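Local coordinates for protein arylmalonate decarboxylase (Bordetella bronchiseptica, PDB 3DTV) that catalyses the decarboxylation of 2-aryl-2-methylmalonates, taking up a proton to give 2-arylpropionates and releasing carbon dioxide, at residues L77-G82 with A135-E140. Numbering follows the deposited sequence.
Sequences LSFYRG and AAFLAE. With SO4 (sulfate ion), chain J.
Gly-82 and Phe-137 bring the two backbones to 5.3 Å between their CA atoms, where the type I turn from Phe-79 to Gly-82 meets the C-terminal part of helix 128-140. No hydrogen bond crosses between the segments; they meet by packing, with a ring pair at its centre. The ring planes are inclined at 72° with centroids 5.0 Å apart, which defines a T-shaped pair: Phe-79 presents its CD2-CE2 edge to one face of Phe-137. The closest approach of the two side chains, 3.7 Å from Phe-79 CD2 to Phe-137 CG, falls near the rim of that face, and Phe-137 CB lies in the plane of the Phe-79 ring. With CG anti to the backbone N (chi1 -171°), Phe-137 points from its helix toward the turn, its CD1-CE1 edge meeting the backbone. There its CE1 lies 3.3 Å from Ser-78 O, which approaches obliquely and is hydrogen-bonded to Ser-105 OG, while Gly-82 O sits at the ring edge. Ser-105 and Leu-109 of helix 104-115 and Ala-83 and Asn-86 of helix 83-97 also touch Phe-137. The Glu-140 carboxylate packs on Gly-82, OE1 lying 3.5 Å from Gly-82 CA, and OE2 accepts a hydrogen bond from Ala-83 N. Gly-82 is the N-cap of helix 83-97 and has a positive phi (103°), a backbone shape suited to glycine. Arg-81 NH2 donates to sulfate O4 at 2.9 Å, in the guanidinium plane; the ion probably comes from the crystallisation liquor. The chemistry implies a ring whose face takes the edge of Phe-79 while its own rim meets carbonyl oxygens, with the Glu-140 charge at the start of helix 83-97, where the helix dipole would probably favour it.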
loop_
_atom_site.group_PDB
_atom_site.type_symbol
_atom_site.label_atom_id
_atom_site.label_comp_id
_atom_site.label_asym_id
_atom_site.label_seq_id
_atom_site.Cartn_x
_atom_site.Cartn_y
_atom_site.Cartn_z
ATOM N N LEU B 77 9.738 -0.487 -3.085
ATOM C CA LEU B 77 10.237 0.836 -3.498
ATOM C C LEU B 77 9.769 1.938 -2.598
ATOM O O LEU B 77 10.470 2.914 -2.416
ATOM C CB LEU B 77 9.811 1.167 -4.942
ATOM C CG LEU B 77 10.684 0.604 -6.049
ATOM C CD1 LEU B 77 9.903 0.786 -7.346
ATOM C CD2 LEU B 77 12.069 1.341 -6.068
ATOM N N SER B 78 8.595 1.774 -2.003
ATOM C CA SER B 78 7.997 2.802 -1.165
ATOM C C SER B 78 8.390 2.748 0.325
ATOM O O SER B 78 8.270 3.757 1.047
ATOM C CB SER B 78 6.488 2.828 -1.419
ATOM O OG SER B 78 5.868 1.796 -0.737
ATOM N N PHE B 79 8.892 1.590 0.768
ATOM C CA PHE B 79 9.138 1.303 2.188
ATOM C C PHE B 79 10.583 0.976 2.499
ATOM O O PHE B 79 11.128 1.408 3.528
ATOM C CB PHE B 79 8.267 0.161 2.647
ATOM C CG PHE B 79 6.874 0.564 3.082
ATOM C CD1 PHE B 79 5.747 0.137 2.349
ATOM C CD2 PHE B 79 6.688 1.299 4.253
ATOM C CE1 PHE B 79 4.455 0.449 2.778
ATOM C CE2 PHE B 79 5.403 1.624 4.685
ATOM C CZ PHE B 79 4.277 1.194 3.936
ATOM N N TYR B 80 11.252 0.244 1.599
ATOM C CA TYR B 80 12.500 -0.491 1.987
ATOM C C TYR B 80 13.755 0.373 2.184
ATOM O O TYR B 80 14.739 -0.036 2.843
ATOM C CB TYR B 80 12.820 -1.598 0.986
ATOM C CG TYR B 80 11.964 -2.828 1.131
ATOM C CD1 TYR B 80 10.727 -2.785 1.765
ATOM C CD2 TYR B 80 12.395 -4.054 0.608
ATOM C CE1 TYR B 80 9.912 -3.925 1.849
ATOM C CE2 TYR B 80 11.574 -5.226 0.709
ATOM C CZ TYR B 80 10.352 -5.124 1.326
ATOM O OH TYR B 80 9.583 -6.223 1.465
ATOM N N ARG B 81 13.748 1.551 1.583
ATOM C CA ARG B 81 14.916 2.443 1.690
ATOM C C ARG B 81 14.680 3.641 2.658
ATOM O O ARG B 81 15.529 4.505 2.812
ATOM C CB ARG B 81 15.337 2.928 0.309
ATOM C CG ARG B 81 15.963 1.857 -0.589
ATOM C CD ARG B 81 16.257 2.503 -1.911
ATOM N NE ARG B 81 17.032 1.613 -2.732
ATOM C CZ ARG B 81 16.536 0.784 -3.654
ATOM N NH1 ARG B 81 15.244 0.835 -4.011
ATOM N NH2 ARG B 81 17.376 -0.049 -4.260
ATOM N N GLY B 82 13.522 3.678 3.295
ATOM C CA GLY B 82 13.254 4.735 4.307
ATOM C C GLY B 82 12.366 5.806 3.737
ATOM O O GLY B 82 12.029 5.766 2.533
ATOM N N ALA B 135 8.469 -1.721 9.653
ATOM C CA ALA B 135 8.598 -1.312 11.036
ATOM C C ALA B 135 9.621 -0.210 11.130
ATOM O O ALA B 135 9.420 0.753 11.864
ATOM C CB ALA B 135 8.992 -2.522 11.937
ATOM N N ALA B 136 10.716 -0.337 10.373
ATOM C CA ALA B 136 11.784 0.636 10.432
ATOM C C ALA B 136 11.295 1.992 9.882
ATOM O O ALA B 136 11.642 3.032 10.410
ATOM C CB ALA B 136 12.957 0.168 9.656
ATOM N N PHE B 137 10.542 1.938 8.784
ATOM C CA PHE B 137 9.981 3.117 8.164
ATOM C C PHE B 137 9.030 3.798 9.133
ATOM O O PHE B 137 9.053 4.997 9.274
ATOM C CB PHE B 137 9.175 2.665 6.928
ATOM C CG PHE B 137 8.706 3.805 6.042
ATOM C CD1 PHE B 137 9.378 4.108 4.863
ATOM C CD2 PHE B 137 7.576 4.495 6.350
ATOM C CE1 PHE B 137 8.952 5.099 4.031
ATOM C CE2 PHE B 137 7.110 5.476 5.528
ATOM C CZ PHE B 137 7.816 5.810 4.364
ATOM N N LEU B 138 8.151 3.028 9.765
ATOM C CA LEU B 138 7.139 3.628 10.648
ATOM C C LEU B 138 7.811 4.271 11.845
ATOM O O LEU B 138 7.425 5.348 12.267
ATOM C CB LEU B 138 6.121 2.557 11.115
ATOM C CG LEU B 138 5.197 1.951 10.068
ATOM C CD1 LEU B 138 4.259 0.940 10.762
ATOM C CD2 LEU B 138 4.424 3.045 9.319
ATOM N N ALA B 139 8.841 3.617 12.383
ATOM C CA ALA B 139 9.653 4.105 13.527
ATOM C C ALA B 139 10.409 5.394 13.208
ATOM O O ALA B 139 10.409 6.367 13.977
ATOM C CB ALA B 139 10.636 3.002 13.956
ATOM N N GLU B 140 11.085 5.409 12.072
ATOM C CA GLU B 140 11.684 6.649 11.531
ATOM C C GLU B 140 10.700 7.779 11.611
ATOM O O GLU B 140 11.072 8.865 11.872
ATOM C CB GLU B 140 11.909 6.438 10.025
ATOM C CG GLU B 140 13.318 6.335 9.537
ATOM C CD GLU B 140 13.323 6.043 8.025
ATOM O OE1 GLU B 140 14.248 5.365 7.555
ATOM O OE2 GLU B 140 12.388 6.437 7.306
HETATM S S SO4 J . 19.103 -2.214 -7.036
HETATM O O1 SO4 J . 19.856 -2.917 -5.997
HETATM O O2 SO4 J . 19.879 -1.058 -7.510
HETATM O O3 SO4 J . 18.897 -3.124 -8.160
HETATM O O4 SO4 J . 17.781 -1.810 -6.550
#